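Local coordinates for protein AA9 family lytic polysaccharide monooxygenase D (Myceliophthora thermophila, PDB 5UFV) that oxidatively cleaves the glycosidic bonds of cellulose at a copper-dependent active site, giving C1-oxidised products, at residues Y7-K12 against D64-T69; G24-Q29 against G53-A58; I80-Y85 against V153-I158; D144-G149 against P223-T228. One frame throughout, in Å; residues are numbered along the deposited sequence.

Contacts 1 and 3 lie on the two sheets of the immunoglobulin-like beta-sandwich of AA9 enzymes, with centres 14 Å apart. Contact 1 pairs strands 4-9 and 65-70 of the four-stranded sheet, contact 3 strands 80-86 and 149-159 of the mixed sheet. The sheets meet where A68 CB lies 3.5 Å from H155 NE2. Contact 2 joins two loops, nested in the chain inside the excursion closed by contact 1; I28 packs on Y7 and I9. Contact 4 sets the C-terminal tail against the loop before strand 149-159, crosses contact 3 in chain order, and touches it through L146 and M84. Loops thus pack round one sandwich core; copper is about 9 Å from the side chain of L157 in contact 3.

Contact 1: residues Y7-K12 against D64-T69; sequences YNIAGK and DTITAT
Y7 and A68 form the compact end of this contact, their CA atoms 4.5 Å apart in an antiparallel non-hydrogen-bonded pair. Y7 CG is anti to the carbonyl carbon (chi1 -57°); on the ring beyond it, CD2 lies 4.0 Å from A68 CB. The same buried face carries I9 and I66, where I9 CG1 meets I66 CG2 at 4.2 Å. H155 of the facing sheet packs on I66 and A68, and the Y7 hydroxyl bonds to Q29. Between these pairs, N8 and T67 make both bonds of a hydrogen-bonded pair, N8 N to T67 O at 2.8 Å and T67 N to N8 O at 2.9 Å. Strands 4-9 and 65-70 are neighbours in the four-stranded sheet of the beta-sandwich, ordered 12-15, 4-9, 65-70, 136-141. The opposite, partly exposed face is looser: N8 and T67 touch there through their CB atoms, 4.0 Å apart, while their polar ends bond to D13 and S139. Farther on, a type I' turn from I9 to K12 leads into strand 12-15. A10 N still reaches T65 O at 3.1 Å, nearly straight at 174°, and beyond it A10 CB merely approaches D64 OD2, whose hydrogen bond goes to A61 N.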
loop_
_atom_site.group_PDB
_atom_site.type_symbol
_atom_site.label_atom_id
_atom_site.label_comp_id
_atom_site.label_asym_id
_atom_site.label_seq_id
_atom_site.Cartn_x
_atom_site.Cartn_y
_atom_site.Cartn_z
ATOM N N TYR A 7 -4.585 10.809 6.572
ATOM C CA TYR A 7 -4.377 9.667 7.463
ATOM C C TYR A 7 -4.942 9.929 8.867
ATOM O O TYR A 7 -5.053 11.077 9.317
ATOM C CB TYR A 7 -2.875 9.341 7.618
ATOM C CG TYR A 7 -2.089 9.037 6.357
ATOM C CD1 TYR A 7 -1.496 10.048 5.627
ATOM C CD2 TYR A 7 -1.907 7.733 5.926
ATOM C CE1 TYR A 7 -0.762 9.769 4.479
ATOM C CE2 TYR A 7 -1.191 7.449 4.779
ATOM C CZ TYR A 7 -0.613 8.474 4.064
ATOM O OH TYR A 7 0.111 8.192 2.926
ATOM N N ASN A 8 -5.276 8.840 9.557
ATOM C CA ASN A 8 -5.467 8.860 11.002
ATOM C C ASN A 8 -4.526 7.853 11.656
ATOM O O ASN A 8 -4.630 6.659 11.440
ATOM C CB ASN A 8 -6.924 8.578 11.405
ATOM C CG ASN A 8 -7.164 8.827 12.878
ATOM O OD1 ASN A 8 -6.646 8.112 13.735
ATOM N ND2 ASN A 8 -7.898 9.873 13.183
ATOM N N ILE A 9 -3.607 8.353 12.456
ATOM C CA ILE A 9 -2.584 7.523 13.057
ATOM C C ILE A 9 -2.551 7.729 14.556
ATOM O O ILE A 9 -2.255 8.820 15.054
ATOM C CB ILE A 9 -1.206 7.825 12.456
ATOM C CG1 ILE A 9 -1.198 7.389 10.983
ATOM C CG2 ILE A 9 -0.116 7.092 13.229
ATOM C CD1 ILE A 9 -0.182 8.078 10.132
ATOM N N ALA A 10 -2.841 6.637 15.259
ATOM C CA ALA A 10 -2.900 6.597 16.720
ATOM C C ALA A 10 -3.910 7.601 17.182
ATOM O O ALA A 10 -3.642 8.355 18.105
ATOM C CB ALA A 10 -1.537 6.873 17.323
ATOM N N GLY A 11 -5.055 7.639 16.495
ATOM C CA GLY A 11 -6.118 8.596 16.809
ATOM C C GLY A 11 -5.945 10.064 16.386
ATOM O O GLY A 11 -6.809 10.866 16.692
ATOM N N LYS A 12 -4.865 10.442 15.697
ATOM C CA LYS A 12 -4.683 11.837 15.257
ATOM C C LYS A 12 -4.768 11.962 13.747
ATOM O O LYS A 12 -4.445 11.033 12.999
ATOM C CB LYS A 12 -3.341 12.410 15.714
ATOM C CG LYS A 12 -2.901 11.867 17.061
ATOM C CD LYS A 12 -1.813 12.686 17.757
ATOM C CE LYS A 12 -1.673 12.211 19.200
ATOM N NZ LYS A 12 -1.167 13.291 20.092
ATOM N N ASP A 64 -0.754 0.281 17.539
ATOM C CA ASP A 64 -1.588 1.407 17.146
ATOM C C ASP A 64 -2.099 1.237 15.720
ATOM O O ASP A 64 -1.501 0.540 14.895
ATOM C CB ASP A 64 -0.836 2.734 17.277
ATOM C CG ASP A 64 -0.743 3.230 18.740
ATOM O OD1 ASP A 64 -1.622 2.875 19.573
ATOM O OD2 ASP A 64 0.199 4.013 19.044
ATOM N N THR A 65 -3.222 1.886 15.449
ATOM C CA THR A 65 -3.895 1.785 14.165
ATOM C C THR A 65 -3.407 2.883 13.175
ATOM O O THR A 65 -3.296 4.074 13.534
ATOM C CB THR A 65 -5.431 1.842 14.387
ATOM O OG1 THR A 65 -5.857 0.607 14.973
ATOM C CG2 THR A 65 -6.183 2.037 13.085
ATOM N N ILE A 66 -3.094 2.447 11.947
ATOM C CA ILE A 66 -2.869 3.326 10.795
ATOM C C ILE A 66 -4.057 3.251 9.845
ATOM O O ILE A 66 -4.319 2.210 9.259
ATOM C CB ILE A 66 -1.604 2.931 10.012
ATOM C CG1 ILE A 66 -0.386 3.097 10.909
ATOM C CG2 ILE A 66 -1.451 3.815 8.788
ATOM C CD1 ILE A 66 0.912 2.639 10.288
ATOM N N THR A 67 -4.764 4.360 9.700
ATOM C CA THR A 67 -5.883 4.452 8.802
ATOM C C THR A 67 -5.552 5.438 7.692
ATOM O O THR A 67 -5.208 6.578 7.977
ATOM C CB THR A 67 -7.093 4.998 9.536
ATOM O OG1 THR A 67 -7.435 4.119 10.605
ATOM C CG2 THR A 67 -8.285 5.157 8.583
ATOM N N ALA A 68 -5.669 5.001 6.436
ATOM C CA ALA A 68 -5.506 5.856 5.273
ATOM C C ALA A 68 -6.854 6.091 4.597
ATOM O O ALA A 68 -7.685 5.179 4.514
ATOM C CB ALA A 68 -4.565 5.188 4.309
ATOM N N THR A 69 -7.064 7.305 4.108
ATOM C CA THR A 69 -8.301 7.663 3.429
ATOM C C THR A 69 -8.067 8.035 1.968
ATOM O O THR A 69 -7.134 8.737 1.638
ATOM C CB THR A 69 -9.004 8.830 4.150
ATOM O OG1 THR A 69 -9.303 8.424 5.476
ATOM C CG2 THR A 69 -10.350 9.188 3.491
#

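Contact 2: residues G24-Q29 against G53-A58; sequences GQDVIQ and GAALYA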
loop_
_atom_site.group_PDB
_atom_site.type_symbol
_atom_site.label_atom_id
_atom_site.label_comp_id
_atom_site.label_asym_id
_atom_site.label_seq_id
_atom_site.Cartn_x
_atom_site.Cartn_y
_atom_site.Cartn_z
ATOM N N GLY A 24 2.352 23.850 -0.186
ATOM C CA GLY A 24 3.593 24.257 0.489
ATOM C C GLY A 24 3.593 24.047 1.997
ATOM O O GLY A 24 4.517 24.437 2.671
ATOM N N GLN A 25 2.562 23.407 2.526
ATOM C CA GLN A 25 2.467 23.166 3.959
ATOM C C GLN A 25 3.164 21.841 4.309
ATOM O O GLN A 25 3.107 20.874 3.548
ATOM C CB GLN A 25 0.991 23.169 4.362
ATOM C CG GLN A 25 0.628 22.396 5.623
ATOM C CD GLN A 25 -0.710 21.664 5.500
ATOM O OE1 GLN A 25 -1.080 21.189 4.419
ATOM N NE2 GLN A 25 -1.436 21.563 6.611
ATOM N N ASP A 26 3.813 21.810 5.475
ATOM C CA ASP A 26 4.453 20.600 6.003
ATOM C C ASP A 26 3.462 19.441 6.190
ATOM O O ASP A 26 2.411 19.623 6.800
ATOM C CB ASP A 26 5.128 20.901 7.341
ATOM C CG ASP A 26 6.392 21.777 7.205
ATOM O OD1 ASP A 26 6.959 21.877 6.100
ATOM O OD2 ASP A 26 6.821 22.379 8.234
ATOM N N VAL A 27 3.798 18.260 5.671
ATOM C CA VAL A 27 2.976 17.055 5.869
ATOM C C VAL A 27 3.809 15.802 6.177
ATOM O O VAL A 27 5.025 15.846 6.181
ATOM C CB VAL A 27 2.022 16.809 4.663
ATOM C CG1 VAL A 27 0.967 17.931 4.532
ATOM C CG2 VAL A 27 2.803 16.658 3.356
ATOM N N ILE A 28 3.157 14.685 6.489
ATOM C CA ILE A 28 3.876 13.417 6.754
ATOM C C ILE A 28 4.066 12.577 5.472
ATOM O O ILE A 28 4.901 11.671 5.420
ATOM C CB ILE A 28 3.179 12.575 7.840
ATOM C CG1 ILE A 28 1.794 12.105 7.377
ATOM C CG2 ILE A 28 3.031 13.353 9.147
ATOM C CD1 ILE A 28 1.256 10.931 8.176
ATOM N N GLN A 29 3.298 12.925 4.440
ATOM C CA GLN A 29 3.219 12.170 3.195
ATOM C C GLN A 29 4.223 12.654 2.132
ATOM O O GLN A 29 4.395 13.864 1.929
ATOM C CB GLN A 29 1.791 12.278 2.624
ATOM C CG GLN A 29 1.442 11.207 1.604
ATOM C CD GLN A 29 0.046 11.377 1.014
ATOM O OE1 GLN A 29 -0.347 12.484 0.636
ATOM N NE2 GLN A 29 -0.705 10.296 0.932
ATOM N N GLY A 53 10.329 12.800 -0.187
ATOM C CA GLY A 53 10.359 12.988 1.245
ATOM C C GLY A 53 9.273 13.872 1.772
ATOM O O GLY A 53 8.376 14.278 1.052
ATOM N N ALA A 54 9.388 14.173 3.053
ATOM C CA ALA A 54 8.400 14.951 3.765
ATOM C C ALA A 54 8.985 15.522 5.057
ATOM O O ALA A 54 9.913 14.955 5.604
ATOM C CB ALA A 54 7.196 14.084 4.070
ATOM N N ALA A 55 8.400 16.611 5.559
ATOM C CA ALA A 55 8.968 17.370 6.687
ATOM C C ALA A 55 8.574 16.806 8.049
ATOM O O ALA A 55 9.339 16.924 9.033
ATOM C CB ALA A 55 8.547 18.831 6.594
ATOM N N LEU A 56 7.384 16.222 8.110
ATOM C CA LEU A 56 6.832 15.741 9.367
ATOM C C LEU A 56 6.718 14.222 9.438
ATOM O O LEU A 56 6.827 13.541 8.434
ATOM C CB LEU A 56 5.436 16.329 9.569
ATOM C CG LEU A 56 5.348 17.843 9.486
ATOM C CD1 LEU A 56 3.914 18.304 9.751
ATOM C CD2 LEU A 56 6.343 18.519 10.433
ATOM N N TYR A 57 6.448 13.738 10.646
ATOM C CA TYR A 57 6.194 12.330 10.947
ATOM C C TYR A 57 5.010 12.237 11.923
ATOM O O TYR A 57 4.729 13.176 12.658
ATOM C CB TYR A 57 7.411 11.682 11.600
ATOM C CG TYR A 57 7.895 12.459 12.798
ATOM C CD1 TYR A 57 7.304 12.284 14.039
ATOM C CD2 TYR A 57 8.920 13.422 12.675
ATOM C CE1 TYR A 57 7.726 13.016 15.142
ATOM C CE2 TYR A 57 9.343 14.154 13.762
ATOM C CZ TYR A 57 8.741 13.944 14.993
ATOM O OH TYR A 57 9.133 14.665 16.095
ATOM N N ALA A 58 4.305 11.112 11.901
ATOM C CA ALA A 58 3.316 10.816 12.921
ATOM C C ALA A 58 3.958 9.902 13.978
ATOM O O ALA A 58 4.732 9.012 13.637
ATOM C CB ALA A 58 2.120 10.135 12.284
HETATM O O HOH W 1 6.412 18.261 4.074
HETATM O O HOH W 2 5.916 15.727 1.062
#
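I28 carries CG1 between its backbone N and carbonyl carbon (chi1 65°), the crowded position, which leaves CG2 anti to the carbonyl carbon and turned onto the backbone of the other loop. There CG2 of I28 comes within 3.6 Å of Y57 C and 3.8 Å of L56 CB. L56, with CG anti to its own carbonyl carbon (chi1 -54°), passes the other way: its CG rests 3.7 Å from D26 CB, and CD1 lies beside the carbonyl oxygen of D26. I28 thus reaches the base of L56, while the L56 branch lies against D26. In the fold this is loop-on-loop packing; apart from A58, which opens strand 58-60 at the edge of the mixed sheet, both segments are loop, and I28 CD1 faces A58 CB at 4.3 Å. The end-to-end directions of D26-Q29 and G53-A58 are 93° apart, and L56 N to V27 O, at 3.1 Å with the donor well above the carbonyl plane, is the one direct hydrogen bond between them. Two waters bridge the loops next to this bond, on its G53 side. One accepts from V27 N and A55 N; the second donates to Q29 O, at 2.6 Å, and to G53 O. A54 CB fits among the carbonyl oxygens of V27, I28 and Q29, at 3.5 Å from V27 O. L56 O takes a CA-H...O contact from I28 CA and also accepts a hydrogen bond from Q174 NE2.

Contact 3: residues I80-Y85 against V153-I158; sequences ILVWMY and VRHELI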
loop_
_atom_site.group_PDB
_atom_site.type_symbol
_atom_site.label_atom_id
_atom_site.label_comp_id
_atom_site.label_asym_id
_atom_site.label_seq_id
_atom_site.Cartn_x
_atom_site.Cartn_y
_atom_site.Cartn_z
ATOM N N ILE A 80 -5.208 -4.889 -2.061
ATOM C CA ILE A 80 -4.744 -3.800 -1.244
ATOM C C ILE A 80 -3.486 -4.318 -0.576
ATOM O O ILE A 80 -3.504 -5.415 -0.033
ATOM C CB ILE A 80 -5.760 -3.512 -0.119
ATOM C CG1 ILE A 80 -7.102 -3.130 -0.718
ATOM C CG2 ILE A 80 -5.253 -2.425 0.799
ATOM C CD1 ILE A 80 -8.180 -2.930 0.310
ATOM N N LEU A 81 -2.414 -3.535 -0.608
ATOM C CA LEU A 81 -1.224 -3.852 0.147
ATOM C C LEU A 81 -0.763 -2.668 0.993
ATOM O O LEU A 81 -0.777 -1.527 0.527
ATOM C CB LEU A 81 -0.105 -4.245 -0.793
ATOM C CG LEU A 81 -0.283 -5.602 -1.491
ATOM C CD1 LEU A 81 -1.178 -5.497 -2.711
ATOM C CD2 LEU A 81 1.077 -6.164 -1.894
ATOM N N VAL A 82 -0.344 -2.951 2.228
ATOM C CA VAL A 82 0.219 -1.946 3.077
ATOM C C VAL A 82 1.538 -2.440 3.582
ATOM O O VAL A 82 1.610 -3.517 4.146
ATOM C CB VAL A 82 -0.666 -1.679 4.284
ATOM C CG1 VAL A 82 -0.114 -0.491 5.063
ATOM C CG2 VAL A 82 -2.120 -1.468 3.852
ATOM N N TRP A 83 2.581 -1.644 3.390
ATOM C CA TRP A 83 3.926 -2.039 3.702
ATOM C C TRP A 83 4.574 -1.032 4.597
ATOM O O TRP A 83 4.151 0.096 4.689
ATOM C CB TRP A 83 4.796 -2.038 2.459
ATOM C CG TRP A 83 4.323 -2.776 1.242
ATOM C CD1 TRP A 83 3.276 -2.447 0.427
ATOM C CD2 TRP A 83 4.953 -3.915 0.642
ATOM N NE1 TRP A 83 3.186 -3.346 -0.617
ATOM C CE2 TRP A 83 4.208 -4.248 -0.512
ATOM C CE3 TRP A 83 6.071 -4.686 0.971
ATOM C CZ2 TRP A 83 4.549 -5.300 -1.335
ATOM C CZ3 TRP A 83 6.408 -5.743 0.146
ATOM C CH2 TRP A 83 5.658 -6.035 -0.993
ATOM N N MET A 84 5.682 -1.440 5.184
ATOM C CA MET A 84 6.501 -0.583 5.996
ATOM C C MET A 84 7.957 -0.824 5.665
ATOM O O MET A 84 8.312 -1.801 5.025
ATOM C CB MET A 84 6.243 -0.838 7.490
ATOM C CG MET A 84 4.937 -0.258 7.968
ATOM S SD MET A 84 4.618 -0.358 9.753
ATOM C CE MET A 84 5.554 1.040 10.384
ATOM N N TYR A 85 8.800 0.080 6.131
ATOM C CA TYR A 85 10.197 0.080 5.761
ATOM C C TYR A 85 10.935 0.812 6.850
ATOM O O TYR A 85 10.609 1.956 7.165
ATOM C CB TYR A 85 10.376 0.785 4.408
ATOM C CG TYR A 85 11.797 0.913 3.949
ATOM C CD1 TYR A 85 12.666 1.829 4.536
ATOM C CD2 TYR A 85 12.266 0.145 2.916
ATOM C CE1 TYR A 85 13.980 1.948 4.123
ATOM C CE2 TYR A 85 13.570 0.264 2.478
ATOM C CZ TYR A 85 14.431 1.167 3.087
ATOM O OH TYR A 85 15.726 1.265 2.630
ATOM N N VAL A 153 5.583 4.135 5.677
ATOM C CA VAL A 153 4.483 3.213 5.494
ATOM C C VAL A 153 3.972 3.459 4.100
ATOM O O VAL A 153 3.889 4.599 3.712
ATOM C CB VAL A 153 3.364 3.461 6.495
ATOM C CG1 VAL A 153 2.908 4.915 6.463
ATOM C CG2 VAL A 153 2.195 2.523 6.211
ATOM N N ARG A 154 3.642 2.409 3.348
ATOM C CA ARG A 154 3.283 2.548 1.921
ATOM C C ARG A 154 1.964 1.848 1.633
ATOM O O ARG A 154 1.822 0.641 1.910
ATOM C CB ARG A 154 4.401 1.950 1.051
ATOM C CG ARG A 154 4.090 1.769 -0.422
ATOM C CD ARG A 154 5.333 1.243 -1.116
ATOM N NE ARG A 154 5.094 1.048 -2.538
ATOM C CZ ARG A 154 4.385 0.035 -3.051
ATOM N NH1 ARG A 154 3.872 -0.923 -2.250
ATOM N NH2 ARG A 154 4.194 -0.021 -4.375
ATOM N N HIS A 155 1.003 2.588 1.082
ATOM C CA HIS A 155 -0.279 2.005 0.706
ATOM C C HIS A 155 -0.282 1.841 -0.765
ATOM O O HIS A 155 0.151 2.732 -1.465
ATOM C CB HIS A 155 -1.453 2.881 1.131
ATOM C CG HIS A 155 -1.642 2.921 2.609
ATOM N ND1 HIS A 155 -0.844 3.678 3.440
ATOM C CD2 HIS A 155 -2.477 2.232 3.419
ATOM C CE1 HIS A 155 -1.203 3.481 4.694
ATOM N NE2 HIS A 155 -2.187 2.606 4.709
ATOM N N GLU A 156 -0.778 0.702 -1.229
ATOM C CA GLU A 156 -0.734 0.373 -2.621
ATOM C C GLU A 156 -1.994 -0.364 -2.944
ATOM O O GLU A 156 -2.339 -1.350 -2.271
ATOM C CB GLU A 156 0.484 -0.502 -2.922
ATOM C CG GLU A 156 0.593 -1.051 -4.345
ATOM C CD GLU A 156 1.795 -2.005 -4.533
ATOM O OE1 GLU A 156 2.220 -2.677 -3.550
ATOM O OE2 GLU A 156 2.348 -2.082 -5.667
ATOM N N LEU A 157 -2.685 0.145 -3.969
ATOM C CA LEU A 157 -3.831 -0.494 -4.567
ATOM C C LEU A 157 -3.421 -0.846 -5.958
ATOM O O LEU A 157 -2.834 -0.013 -6.647
ATOM C CB LEU A 157 -5.011 0.464 -4.675
ATOM C CG LEU A 157 -5.508 1.092 -3.379
ATOM C CD1 LEU A 157 -6.786 1.863 -3.661
ATOM C CD2 LEU A 157 -5.721 0.061 -2.284
ATOM N N ILE A 158 -3.727 -2.077 -6.368
ATOM C CA ILE A 158 -3.429 -2.554 -7.709
ATOM C C ILE A 158 -4.754 -2.876 -8.380
ATOM O O ILE A 158 -5.398 -3.870 -8.036
ATOM C CB ILE A 158 -2.574 -3.800 -7.672
ATOM C CG1 ILE A 158 -1.337 -3.579 -6.815
ATOM C CG2 ILE A 158 -2.154 -4.175 -9.073
ATOM C CD1 ILE A 158 -0.477 -4.835 -6.715
#
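W83 and R154 lie side by side on one face of the sheet, pointing the same way. R154 NH1 stands 3.0 Å from W83 NE1, with the indole and guanidinium planes 77° apart; both atoms are donors, so no bond joins them, and E156 OE1 serves both. It takes the indole N-H at 3.2 Å, nearly along its C-O axis, and R154 NH1 at 2.7 Å, from above the carboxylate plane. R154 grips E156 end-on, NH2 reaching OE2 at 3.1 Å, with both oxygens close to the guanidinium plane. Buried charge is thus paired within the strand, and R47 O, L46 O and the Y196 hydroxyl add bonds expected to stabilise both ionised groups. The frame is the antiparallel pairing of strands 80-86 and 149-159, central in the mixed sheet of the sandwich. Two hydrogen-bonded pairs carry it: L81 N meets E156 O at 2.7 Å, and W83 N and R154 N exchange bonds with each other's carbonyl. On the face that meets the other sheet, V82 CG1 makes a CH-pi contact over one face of the H155 imidazole, 4.0 Å from its centroid, 23° off the ring normal and shifted toward the rim. I80 CG1 touches L157 CD2 at 3.8 Å.

Contact 4: residues D144-G149 against P223-T228; sequences DGLAPG and PVFKGT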
loop_
_atom_site.group_PDB
_atom_site.type_symbol
_atom_site.label_atom_id
_atom_site.label_comp_id
_atom_site.label_asym_id
_atom_site.label_seq_id
_atom_site.Cartn_x
_atom_site.Cartn_y
_atom_site.Cartn_z
ATOM N N ASP A 144 2.728 -5.925 16.431
ATOM C CA ASP A 144 3.222 -5.981 17.820
ATOM C C ASP A 144 4.721 -6.300 17.927
ATOM O O ASP A 144 5.241 -7.181 17.227
ATOM C CB ASP A 144 2.454 -7.032 18.642
ATOM C CG ASP A 144 0.974 -6.707 18.784
ATOM O OD1 ASP A 144 0.608 -5.517 18.981
ATOM O OD2 ASP A 144 0.174 -7.662 18.697
ATOM N N GLY A 145 5.386 -5.585 18.832
ATOM C CA GLY A 145 6.797 -5.769 19.101
ATOM C C GLY A 145 7.757 -5.065 18.155
ATOM O O GLY A 145 8.969 -5.137 18.357
ATOM N N LEU A 146 7.249 -4.378 17.132
ATOM C CA LEU A 146 8.118 -3.785 16.109
ATOM C C LEU A 146 9.179 -2.886 16.723
ATOM O O LEU A 146 8.864 -2.015 17.514
ATOM C CB LEU A 146 7.286 -2.956 15.143
ATOM C CG LEU A 146 7.903 -2.435 13.851
ATOM C CD1 LEU A 146 8.439 -3.574 12.993
ATOM C CD2 LEU A 146 6.868 -1.644 13.081
ATOM N N ALA A 147 10.439 -3.094 16.367
ATOM C CA ALA A 147 11.507 -2.266 16.938
ATOM C C ALA A 147 11.229 -0.813 16.631
ATOM O O ALA A 147 10.734 -0.505 15.544
ATOM C CB ALA A 147 12.868 -2.661 16.383
ATOM N N PRO A 148 11.558 0.080 17.572
ATOM C CA PRO A 148 11.324 1.502 17.391
ATOM C C PRO A 148 12.180 2.093 16.293
ATOM O O PRO A 148 13.256 1.579 16.028
ATOM C CB PRO A 148 11.774 2.107 18.730
ATOM C CG PRO A 148 12.769 1.142 19.266
ATOM C CD PRO A 148 12.280 -0.203 18.824
ATOM N N GLY A 149 11.706 3.174 15.676
ATOM C CA GLY A 149 12.561 4.029 14.853
ATOM C C GLY A 149 11.758 4.775 13.814
ATOM O O GLY A 149 10.535 4.823 13.885
ATOM N N PRO A 223 4.867 -13.102 2.452
ATOM C CA PRO A 223 3.849 -13.236 3.494
ATOM C C PRO A 223 3.843 -12.027 4.391
ATOM O O PRO A 223 4.858 -11.374 4.532
ATOM C CB PRO A 223 4.316 -14.453 4.311
ATOM C CG PRO A 223 5.736 -14.701 3.909
ATOM C CD PRO A 223 5.864 -14.188 2.507
ATOM N N VAL A 224 2.711 -11.752 5.017
ATOM C CA VAL A 224 2.594 -10.619 5.926
ATOM C C VAL A 224 3.396 -10.829 7.204
ATOM O O VAL A 224 3.336 -11.899 7.794
ATOM C CB VAL A 224 1.120 -10.402 6.334
ATOM C CG1 VAL A 224 0.983 -9.298 7.390
ATOM C CG2 VAL A 224 0.267 -10.103 5.103
ATOM N N PHE A 225 4.083 -9.783 7.656
ATOM C CA PHE A 225 4.737 -9.800 8.960
ATOM C C PHE A 225 3.790 -9.468 10.109
ATOM O O PHE A 225 3.199 -8.393 10.133
ATOM C CB PHE A 225 5.891 -8.813 8.970
ATOM C CG PHE A 225 6.669 -8.826 10.234
ATOM C CD1 PHE A 225 7.269 -9.988 10.671
ATOM C CD2 PHE A 225 6.780 -7.694 10.999
ATOM C CE1 PHE A 225 7.984 -10.019 11.859
ATOM C CE2 PHE A 225 7.486 -7.705 12.185
ATOM C CZ PHE A 225 8.098 -8.868 12.614
ATOM N N LYS A 226 3.688 -10.379 11.077
ATOM C CA LYS A 226 2.718 -10.290 12.189
ATOM C C LYS A 226 3.304 -9.791 13.513
ATOM O O LYS A 226 2.566 -9.328 14.379
ATOM C CB LYS A 226 2.116 -11.669 12.478
ATOM C CG LYS A 226 1.449 -12.349 11.300
ATOM C CD LYS A 226 0.044 -11.813 11.033
ATOM C CE LYS A 226 -0.608 -12.629 9.914
ATOM N NZ LYS A 226 -2.071 -12.409 9.756
ATOM N N GLY A 227 4.614 -9.939 13.687
ATOM C CA GLY A 227 5.281 -9.550 14.923
ATOM C C GLY A 227 5.177 -10.651 15.946
ATOM O O GLY A 227 5.530 -11.806 15.672
ATOM N N THR A 228 4.653 -10.297 17.116
ATOM C CA THR A 228 4.663 -11.180 18.286
ATOM C C THR A 228 3.281 -11.271 18.961
ATOM O O THR A 228 2.304 -11.744 18.366
ATOM C CB THR A 228 5.717 -10.686 19.309
ATOM O OG1 THR A 228 5.493 -9.305 19.621
ATOM C CG2 THR A 228 7.117 -10.810 18.738
#
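This is a small, largely peripheral loop-to-tail contact, in which the loop leading into strand 149-159 meets the last modelled residues, D144 receiving T228. The evidence for its modest strength is geometric: 199 Å² is buried in all, and both polar bonds are weak. D144 O accepts from T228 N at 3.2 Å, a bent bond with 130° at the hydrogen, and from T228 OG1, also at 3.2 Å. The hydroxyl reaches that oxygen because chi1 of T228 (54°) sets OG1 between its backbone N and carbonyl carbon. Beside these bonds, G227 CA closes on the same oxygen at 3.3 Å, as a CA-H...O contact. Three groups of the tail therefore converge on one carbonyl, while D144 CB stands 3.9 Å from T228 OG1. The buried side of the contact is apolar. L146 CD1 approaches F225 CE2 at 4.3 Å, obliquely to the ring, whose one face has G227 N above its centre. F225 also meets Y189 edge-to-face, and L146 rests on F102 of strand 101-107. F225 bonds by its backbone to K103 of the same strand, which sets this part of the tail against the mixed sheet, consistent with the long C-terminal loop of AA9 monooxygenases.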